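Local atomic coordinates of Old Yellow Enzyme (Pichia, PDB entry 6AGZ), a protein that binds flavin mononucleotide within a TIM barrel and probably catalyses the asymmetric reduction of enone compounds as an old yellow enzyme. Residues A[110-115]-A[185-190]; A[163-168]-A[221-226]; A[193-198]-A[260-265]. All coordinates share one frame; numbering follows the deposited sequence.

Contact 1 (A[110-115]-A[185-190]); sequences QLWNLG and EVHSAH. With FMN (flavin mononucleotide), chain C.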
# COMPACT_ATOMS: atom_id res chain seq x y z
N GLN A 110 -14.75 18.82 -12.23
CA GLN A 110 -13.63 17.94 -12.52
C GLN A 110 -12.96 18.39 -13.81
O GLN A 110 -13.63 18.63 -14.82
CB GLN A 110 -14.08 16.48 -12.64
CG GLN A 110 -12.93 15.50 -12.71
CD GLN A 110 -13.36 14.11 -13.15
OE1 GLN A 110 -14.07 13.96 -14.14
NE2 GLN A 110 -12.93 13.09 -12.41
N LEU A 111 -11.63 18.51 -13.78
CA LEU A 111 -10.86 18.94 -14.94
C LEU A 111 -10.32 17.72 -15.68
O LEU A 111 -9.70 16.84 -15.07
CB LEU A 111 -9.71 19.85 -14.52
CG LEU A 111 -10.09 21.23 -13.99
CD1 LEU A 111 -8.85 22.08 -13.75
CD2 LEU A 111 -11.05 21.94 -14.95
N TRP A 112 -10.54 17.69 -16.99
CA TRP A 112 -10.21 16.54 -17.82
C TRP A 112 -8.99 16.84 -18.68
O TRP A 112 -8.80 17.98 -19.13
CB TRP A 112 -11.39 16.17 -18.73
CG TRP A 112 -11.54 14.70 -19.00
CD1 TRP A 112 -10.78 13.69 -18.51
CD2 TRP A 112 -12.53 14.09 -19.84
NE1 TRP A 112 -11.23 12.48 -18.98
CE2 TRP A 112 -12.31 12.70 -19.80
CE3 TRP A 112 -13.59 14.59 -20.61
CZ2 TRP A 112 -13.10 11.80 -20.51
CZ3 TRP A 112 -14.37 13.69 -21.31
CH2 TRP A 112 -14.12 12.32 -21.26
N ASN A 113 -8.16 15.82 -18.90
CA ASN A 113 -7.06 15.90 -19.86
C ASN A 113 -6.91 14.52 -20.47
O ASN A 113 -6.59 13.56 -19.75
CB ASN A 113 -5.76 16.36 -19.20
CG ASN A 113 -4.72 16.79 -20.21
OD1 ASN A 113 -4.67 16.28 -21.33
ND2 ASN A 113 -3.87 17.74 -19.83
N LEU A 114 -7.13 14.41 -21.78
CA LEU A 114 -7.30 13.11 -22.41
C LEU A 114 -5.97 12.40 -22.65
O LEU A 114 -5.85 11.20 -22.39
CB LEU A 114 -8.07 13.26 -23.72
CG LEU A 114 -9.50 13.78 -23.56
CD1 LEU A 114 -10.24 13.74 -24.89
CD2 LEU A 114 -10.24 12.99 -22.51
N GLY A 115 -4.97 13.12 -23.16
CA GLY A 115 -3.73 12.45 -23.51
C GLY A 115 -3.92 11.54 -24.70
O GLY A 115 -4.58 11.89 -25.69
N GLU A 185 -11.70 19.52 -9.23
CA GLU A 185 -11.25 18.14 -9.03
C GLU A 185 -10.34 17.74 -10.18
O GLU A 185 -10.74 17.79 -11.34
CB GLU A 185 -12.43 17.18 -8.92
CG GLU A 185 -12.01 15.72 -8.86
CD GLU A 185 -13.18 14.77 -8.73
OE1 GLU A 185 -14.17 15.14 -8.06
OE2 GLU A 185 -13.12 13.66 -9.29
N VAL A 186 -9.12 17.34 -9.84
CA VAL A 186 -8.14 16.91 -10.84
C VAL A 186 -8.42 15.45 -11.18
O VAL A 186 -8.28 14.57 -10.34
CB VAL A 186 -6.71 17.12 -10.33
CG1 VAL A 186 -5.74 16.48 -11.28
CG2 VAL A 186 -6.41 18.60 -10.19
N HIS A 187 -8.83 15.21 -12.43
CA HIS A 187 -9.06 13.86 -12.92
C HIS A 187 -7.71 13.22 -13.21
O HIS A 187 -7.01 13.61 -14.15
CB HIS A 187 -9.93 13.89 -14.18
CG HIS A 187 -10.45 12.56 -14.60
ND1 HIS A 187 -9.91 11.37 -14.16
CD2 HIS A 187 -11.47 12.22 -15.42
CE1 HIS A 187 -10.57 10.36 -14.69
NE2 HIS A 187 -11.53 10.85 -15.46
N SER A 188 -7.33 12.24 -12.39
CA SER A 188 -6.07 11.53 -12.54
C SER A 188 -6.31 10.03 -12.56
O SER A 188 -5.52 9.24 -12.02
CB SER A 188 -5.10 11.90 -11.42
OG SER A 188 -3.83 11.32 -11.63
N ALA A 189 -7.41 9.61 -13.19
CA ALA A 189 -7.83 8.21 -13.18
C ALA A 189 -8.18 7.77 -14.59
O ALA A 189 -8.22 8.56 -15.54
CB ALA A 189 -9.02 8.00 -12.24
N HIS A 190 -8.43 6.46 -14.72
CA HIS A 190 -9.07 5.87 -15.90
C HIS A 190 -8.23 6.05 -17.17
O HIS A 190 -8.77 6.23 -18.27
CB HIS A 190 -10.48 6.44 -16.10
CG HIS A 190 -11.42 6.10 -14.98
ND1 HIS A 190 -12.42 6.96 -14.57
CD2 HIS A 190 -11.51 5.00 -14.20
CE1 HIS A 190 -13.09 6.40 -13.57
NE2 HIS A 190 -12.56 5.22 -13.33
N1 FMN C . -15.75 9.30 -13.90
C2 FMN C . -14.89 10.39 -13.96
O2 FMN C . -14.00 10.52 -13.12
N3 FMN C . -15.03 11.33 -14.96
C4 FMN C . -16.03 11.18 -15.90
O4 FMN C . -16.16 12.02 -16.80
C4A FMN C . -16.89 10.09 -15.84
N5 FMN C . -17.88 9.95 -16.79
C5A FMN C . -18.74 8.88 -16.73
C6 FMN C . -19.74 8.75 -17.68
C7 FMN C . -20.61 7.66 -17.64
C7M FMN C . -21.69 7.52 -18.67
C8 FMN C . -20.48 6.71 -16.63
C8M FMN C . -21.42 5.54 -16.58
C9 FMN C . -19.48 6.84 -15.68
C9A FMN C . -18.60 7.93 -15.72
N10 FMN C . -17.60 8.07 -14.78
C10 FMN C . -16.75 9.15 -14.84
C1' FMN C . -17.46 7.05 -13.68
C2' FMN C . -18.42 7.44 -12.56
O2' FMN C . -18.06 8.71 -12.05
C3' FMN C . -18.47 6.42 -11.42
O3' FMN C . -17.22 6.34 -10.79
C4' FMN C . -18.89 5.05 -11.93
O4' FMN C . -20.02 5.18 -12.77
C5' FMN C . -19.24 4.10 -10.79
O5' FMN C . -20.23 4.69 -9.97
P FMN C . -21.73 4.11 -9.98
O1P FMN C . -21.69 2.62 -9.73
O2P FMN C . -22.54 4.78 -8.90
O3P FMN C . -22.36 4.39 -11.32
O HOH W 1 -7.16 15.88 -15.55
O HOH W 2 -5.94 13.32 -17.02
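Gln-110 and Glu-185 face each other as a parallel bridge near the C-terminal ends of their strands. Leu-111 N donates to Glu-185 O at 2.7 Å, and His-187 N answers with a longer bond to Leu-111 O at 3.2 Å. Gln-110 CA adds a C-H...O contact to the same Glu-185 carbonyl. Where the strands part, one water lies within hydrogen-bonding reach of Leu-111 O and His-187 O, and a second of Asn-113 O and His-187 O.

These are strands 106-112 and 183-187, third and fourth in the closed eight-stranded TIM barrel, met at their C-terminal ends, where barrels of this kind place the active site; here the flavin lies there. Gln-110 reads its pyrimidine edge. Its CG lies anti to the backbone N (chi1 -170°), and the chain runs on extended. OE1 accepts from FMN N3 at 2.9 Å, while NE2 donates to FMN O2 at 2.9 Å and 169°. The same NE2 has a weak bond to Glu-185 OE2 at 3.2 Å, the carboxylate standing almost perpendicular to the amide. The other carboxylate oxygen, OE1, is hydrogen-bonded to Tyr-281 OH.

Among the flat groups, the Gln-110 amide lies over the His-187 ring, planes near parallel, with NE2 above the same face as FMN O2, both offset toward the rim. Ala-189 N donates to His-187 ND1 close to the ring plane, which helps fix the imidazole's rotation. Beside it, the five-membered ring of Trp-112 runs near parallel (5°) but slid aside, with 4.9 Å between centroids; Trp-112 CD1 comes within 3.5 Å of His-187 CD2.

Contact 2 (A[163-168]-A[221-226]); sequences QTKKDY and LEVIDL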
# COMPACT_ATOMS: atom_id res chain seq x y z
N GLN A 163 3.42 23.85 -20.16
CA GLN A 163 2.17 24.43 -20.64
C GLN A 163 0.96 23.69 -20.08
O GLN A 163 -0.08 24.30 -19.82
CB GLN A 163 2.14 24.42 -22.17
CG GLN A 163 1.00 25.24 -22.76
CD GLN A 163 1.08 26.70 -22.36
OE1 GLN A 163 2.12 27.34 -22.50
NE2 GLN A 163 -0.03 27.24 -21.85
N THR A 164 1.08 22.38 -19.89
CA THR A 164 -0.00 21.62 -19.26
C THR A 164 -0.25 22.13 -17.84
O THR A 164 -1.40 22.35 -17.44
CB THR A 164 0.33 20.13 -19.25
OG1 THR A 164 0.36 19.64 -20.59
CG2 THR A 164 -0.71 19.36 -18.45
N LYS A 165 0.82 22.33 -17.07
CA LYS A 165 0.68 22.86 -15.72
C LYS A 165 0.00 24.22 -15.73
O LYS A 165 -0.98 24.46 -15.00
CB LYS A 165 2.05 22.93 -15.04
CG LYS A 165 2.81 21.62 -15.08
CD LYS A 165 4.31 21.84 -15.03
CE LYS A 165 4.83 21.78 -13.60
NZ LYS A 165 6.29 22.07 -13.53
N LYS A 166 0.51 25.14 -16.56
CA LYS A 166 -0.08 26.48 -16.63
C LYS A 166 -1.55 26.41 -17.03
O LYS A 166 -2.38 27.17 -16.52
CB LYS A 166 0.71 27.34 -17.61
CG LYS A 166 2.16 27.53 -17.23
CD LYS A 166 2.89 28.44 -18.21
CE LYS A 166 4.36 28.56 -17.86
NZ LYS A 166 5.15 29.19 -18.96
N ASP A 167 -1.90 25.50 -17.94
CA ASP A 167 -3.30 25.36 -18.36
C ASP A 167 -4.16 24.86 -17.21
O ASP A 167 -5.31 25.31 -17.05
CB ASP A 167 -3.40 24.41 -19.56
CG ASP A 167 -2.82 25.01 -20.82
OD1 ASP A 167 -2.58 26.23 -20.85
OD2 ASP A 167 -2.61 24.25 -21.79
N TYR A 168 -3.65 23.92 -16.41
CA TYR A 168 -4.38 23.49 -15.22
C TYR A 168 -4.63 24.66 -14.28
O TYR A 168 -5.73 24.80 -13.73
CB TYR A 168 -3.62 22.37 -14.50
CG TYR A 168 -3.98 20.97 -14.94
CD1 TYR A 168 -3.12 20.23 -15.73
CD2 TYR A 168 -5.19 20.40 -14.56
CE1 TYR A 168 -3.45 18.94 -16.13
CE2 TYR A 168 -5.52 19.11 -14.95
CZ TYR A 168 -4.65 18.39 -15.74
OH TYR A 168 -4.98 17.11 -16.13
N LEU A 221 1.54 15.66 -8.82
CA LEU A 221 1.81 16.42 -7.61
C LEU A 221 2.16 17.87 -7.91
O LEU A 221 1.80 18.77 -7.15
CB LEU A 221 2.93 15.75 -6.80
CG LEU A 221 2.57 14.40 -6.18
CD1 LEU A 221 3.76 13.84 -5.41
CD2 LEU A 221 1.35 14.53 -5.28
N GLU A 222 2.86 18.12 -9.02
CA GLU A 222 3.18 19.49 -9.40
C GLU A 222 1.92 20.26 -9.79
O GLU A 222 1.75 21.42 -9.40
CB GLU A 222 4.20 19.50 -10.53
CG GLU A 222 5.58 19.00 -10.12
CD GLU A 222 6.60 19.05 -11.24
OE1 GLU A 222 6.19 19.16 -12.42
OE2 GLU A 222 7.81 18.97 -10.95
N VAL A 223 1.04 19.62 -10.57
CA VAL A 223 -0.25 20.24 -10.89
C VAL A 223 -1.02 20.55 -9.62
O VAL A 223 -1.58 21.64 -9.46
CB VAL A 223 -1.06 19.33 -11.84
CG1 VAL A 223 -2.48 19.85 -11.97
CG2 VAL A 223 -0.39 19.26 -13.20
N ILE A 224 -1.06 19.59 -8.69
CA ILE A 224 -1.79 19.78 -7.44
C ILE A 224 -1.21 20.96 -6.66
O ILE A 224 -1.95 21.79 -6.12
CB ILE A 224 -1.76 18.49 -6.60
CG1 ILE A 224 -2.54 17.38 -7.29
CG2 ILE A 224 -2.33 18.74 -5.21
CD1 ILE A 224 -3.97 17.74 -7.60
N ASP A 225 0.12 21.06 -6.59
CA ASP A 225 0.74 22.14 -5.83
C ASP A 225 0.45 23.50 -6.46
O ASP A 225 0.13 24.46 -5.75
CB ASP A 225 2.24 21.90 -5.71
CG ASP A 225 2.57 20.71 -4.84
OD1 ASP A 225 1.71 20.30 -4.03
OD2 ASP A 225 3.70 20.17 -4.96
N LEU A 226 0.57 23.60 -7.79
CA LEU A 226 0.28 24.86 -8.45
C LEU A 226 -1.18 25.27 -8.27
O LEU A 226 -1.48 26.44 -8.02
CB LEU A 226 0.64 24.77 -9.93
CG LEU A 226 2.13 24.90 -10.26
CD1 LEU A 226 2.41 24.47 -11.69
CD2 LEU A 226 2.61 26.32 -10.02
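Tyr-168 carries Val-223 on one face of its ring. The methyl CG1 of Val-223 sits 3.8 Å from the centroid of the Tyr-168 ring and 24° off the normal, a CH-pi contact displaced toward the root of the ring: its nearest atom there is Tyr-168 CG, at 3.5 Å. The second methyl, Val-223 CG2, lies on the same side of the ring plane, 3.8 Å from Tyr-168 CD1. Beyond the pair, the Tyr-168 ring also meets that of Phe-75, their planes well inclined to each other.

On the more exposed flank, the carboxylate of Glu-222 takes the end of Lys-165. A bend at chi3 (94°) turns CE of the lysine toward the glutamate, and NZ of Lys-165 reaches OE1 of Glu-222 at 3.1 Å in a salt bridge whose hydrogen bond is weak. Both ends have further partners: Glu-222 OE1 is also hydrogen-bonded to Tyr-209 OH, and Lys-165 NZ forms a second salt bridge with Glu-162. The base of the lysine is apolar in its dealings, with CB of Lys-165 lying 3.7 Å from CD1 of Leu-226. Its carbons thus lie against Leu-226 while its amine meets the acid.

The backbones come nearest where CA of Lys-165 and CA of Val-223 are 5.6 Å apart, and the local helix axes approach to 9.4 Å at 37°. Helix 158-179 leads into strand 183-187, and helix 218-231 into strand 236-240; two such neighbouring helices packed side by side, running roughly the same way, belong to the outer layer of a TIM barrel.

Contact 3 (A[193-198]-A[260-265]); sequences LLDQFI and AQFGYI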
# COMPACT_ATOMS: atom_id res chain seq x y z
N LEU A 193 -4.56 11.43 -19.16
CA LEU A 193 -3.18 11.89 -19.24
C LEU A 193 -2.40 11.68 -17.94
O LEU A 193 -1.33 11.07 -17.94
CB LEU A 193 -3.13 13.37 -19.63
CG LEU A 193 -1.70 13.87 -19.82
CD1 LEU A 193 -1.11 13.37 -21.14
CD2 LEU A 193 -1.60 15.38 -19.72
N LEU A 194 -2.93 12.19 -16.83
CA LEU A 194 -2.20 12.09 -15.57
C LEU A 194 -2.01 10.64 -15.15
O LEU A 194 -0.92 10.25 -14.70
CB LEU A 194 -2.92 12.88 -14.48
CG LEU A 194 -3.33 14.31 -14.86
CD1 LEU A 194 -3.70 15.06 -13.61
CD2 LEU A 194 -2.23 15.04 -15.61
N ASP A 195 -3.05 9.83 -15.29
CA ASP A 195 -2.91 8.40 -15.04
C ASP A 195 -1.85 7.79 -15.96
O ASP A 195 -1.04 6.97 -15.52
CB ASP A 195 -4.26 7.69 -15.23
CG ASP A 195 -4.29 6.33 -14.58
OD1 ASP A 195 -3.66 6.16 -13.51
OD2 ASP A 195 -4.96 5.42 -15.13
N GLN A 196 -1.83 8.21 -17.23
CA GLN A 196 -0.80 7.74 -18.15
C GLN A 196 0.59 8.05 -17.62
O GLN A 196 1.51 7.24 -17.76
CB GLN A 196 -1.00 8.37 -19.53
CG GLN A 196 -2.30 8.00 -20.21
CD GLN A 196 -2.66 8.96 -21.32
OE1 GLN A 196 -1.79 9.57 -21.94
NE2 GLN A 196 -3.96 9.10 -21.59
N PHE A 197 0.77 9.23 -17.02
CA PHE A 197 2.05 9.53 -16.39
C PHE A 197 2.29 8.64 -15.17
O PHE A 197 3.44 8.31 -14.86
CB PHE A 197 2.13 11.00 -16.00
CG PHE A 197 2.67 11.88 -17.10
CD1 PHE A 197 1.83 12.36 -18.09
CD2 PHE A 197 4.01 12.21 -17.15
CE1 PHE A 197 2.32 13.16 -19.10
CE2 PHE A 197 4.51 13.01 -18.16
CZ PHE A 197 3.66 13.49 -19.14
N ILE A 198 1.23 8.25 -14.47
CA ILE A 198 1.39 7.41 -13.29
C ILE A 198 1.71 5.97 -13.67
O ILE A 198 2.49 5.29 -12.98
CB ILE A 198 0.13 7.49 -12.40
CG1 ILE A 198 -0.08 8.93 -11.91
CG2 ILE A 198 0.23 6.54 -11.22
CD1 ILE A 198 -1.39 9.12 -11.18
N ALA A 260 1.92 0.45 -4.14
CA ALA A 260 3.15 1.21 -3.91
C ALA A 260 3.09 2.58 -4.58
O ALA A 260 3.38 3.60 -3.96
CB ALA A 260 4.36 0.42 -4.40
N GLN A 261 2.75 2.60 -5.87
CA GLN A 261 2.70 3.85 -6.62
C GLN A 261 1.65 4.80 -6.05
O GLN A 261 1.97 5.91 -5.58
CB GLN A 261 2.40 3.53 -8.09
CG GLN A 261 2.33 4.72 -9.02
CD GLN A 261 3.69 5.34 -9.29
OE1 GLN A 261 4.55 4.72 -9.92
NE2 GLN A 261 3.87 6.56 -8.82
N PHE A 262 0.39 4.37 -6.06
CA PHE A 262 -0.68 5.20 -5.52
C PHE A 262 -0.59 5.32 -4.01
O PHE A 262 -1.08 6.31 -3.44
CB PHE A 262 -2.03 4.64 -5.95
CG PHE A 262 -2.25 4.65 -7.43
CD1 PHE A 262 -2.90 5.70 -8.04
CD2 PHE A 262 -1.78 3.61 -8.22
CE1 PHE A 262 -3.09 5.72 -9.41
CE2 PHE A 262 -1.96 3.62 -9.59
CZ PHE A 262 -2.62 4.68 -10.19
N GLY A 263 0.01 4.34 -3.34
CA GLY A 263 0.31 4.51 -1.93
C GLY A 263 1.24 5.69 -1.68
O GLY A 263 1.05 6.46 -0.74
N TYR A 264 2.24 5.85 -2.55
CA TYR A 264 3.12 7.01 -2.45
C TYR A 264 2.36 8.30 -2.77
O TYR A 264 2.57 9.32 -2.10
CB TYR A 264 4.32 6.86 -3.39
CG TYR A 264 5.08 8.14 -3.62
CD1 TYR A 264 6.03 8.59 -2.71
CD2 TYR A 264 4.85 8.92 -4.75
CE1 TYR A 264 6.73 9.76 -2.92
CE2 TYR A 264 5.54 10.09 -4.97
CZ TYR A 264 6.48 10.51 -4.05
OH TYR A 264 7.17 11.68 -4.27
N ILE A 265 1.50 8.28 -3.78
CA ILE A 265 0.71 9.47 -4.10
C ILE A 265 -0.12 9.90 -2.90
O ILE A 265 -0.09 11.07 -2.48
CB ILE A 265 -0.17 9.23 -5.34
CG1 ILE A 265 0.71 9.03 -6.58
CG2 ILE A 265 -1.13 10.39 -5.54
CD1 ILE A 265 -0.07 8.68 -7.83
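Ile-198 points its side chain at helix 258-274 and meets three of its residues, each from a different direction. CG2, set anti to the backbone N, touches two of them. Gln-261 crosses it obliquely with its aliphatic part, CG lying 3.5 Å from Ile-198 CG2. Phe-262 comes at about a right angle, its CZ 3.6 Å from the same methyl. The longer branch of Ile-198 runs tip to tip with Ile-265, CD1 against CD1 at 3.6 Å.

Asp-195 stands across Phe-262 at about a right angle, OD1 in the plane of the ring at its edge and 3.8 Å from CZ of Phe-262, the carboxylate tilted 51° to the ring. Its polar needs are met by Gly-191 N and Ser-249 OG at OD2 and by Gln-199 at OD1. Gln-261, bent at chi2, likewise turns its amide to Arg-216 and the Ile-213 carbonyl.

No hydrogen bond joins the segments, whose axes stay 12.2 Å apart. Helix 193-198 is a short helix following barrel strand 183-187, and helix 218-231 touches both partners: Leu-220 packs on Leu-194 and Ile-265. On helix 258-274, Ala-260 and Tyr-264 pack against Gly-263 and Ile-213 of the second subunit.

Contact 1 is the innermost, near the centre of the chain, and the one that touches the flavin; it joins strands by backbone bonds and polar side chains. Contact 2 lies farther out, partly exposed, between helices of the outer layer, and mixes a methyl-on-ring contact with a salt bridge. Contact 3 is about as far from the centre, but buried and mainly apolar, and close to the second subunit. They adjoin one another: Asn-113 CB of contact 1 packs on Tyr-168 OH of contact 2 at 3.3 Å, Asn-113 O probably accepts from Leu-193 N of contact 3, and that Tyr-168 OH packs on Leu-194 CD2. Strand 183-187 follows helix 158-179 and precedes helix 193-198.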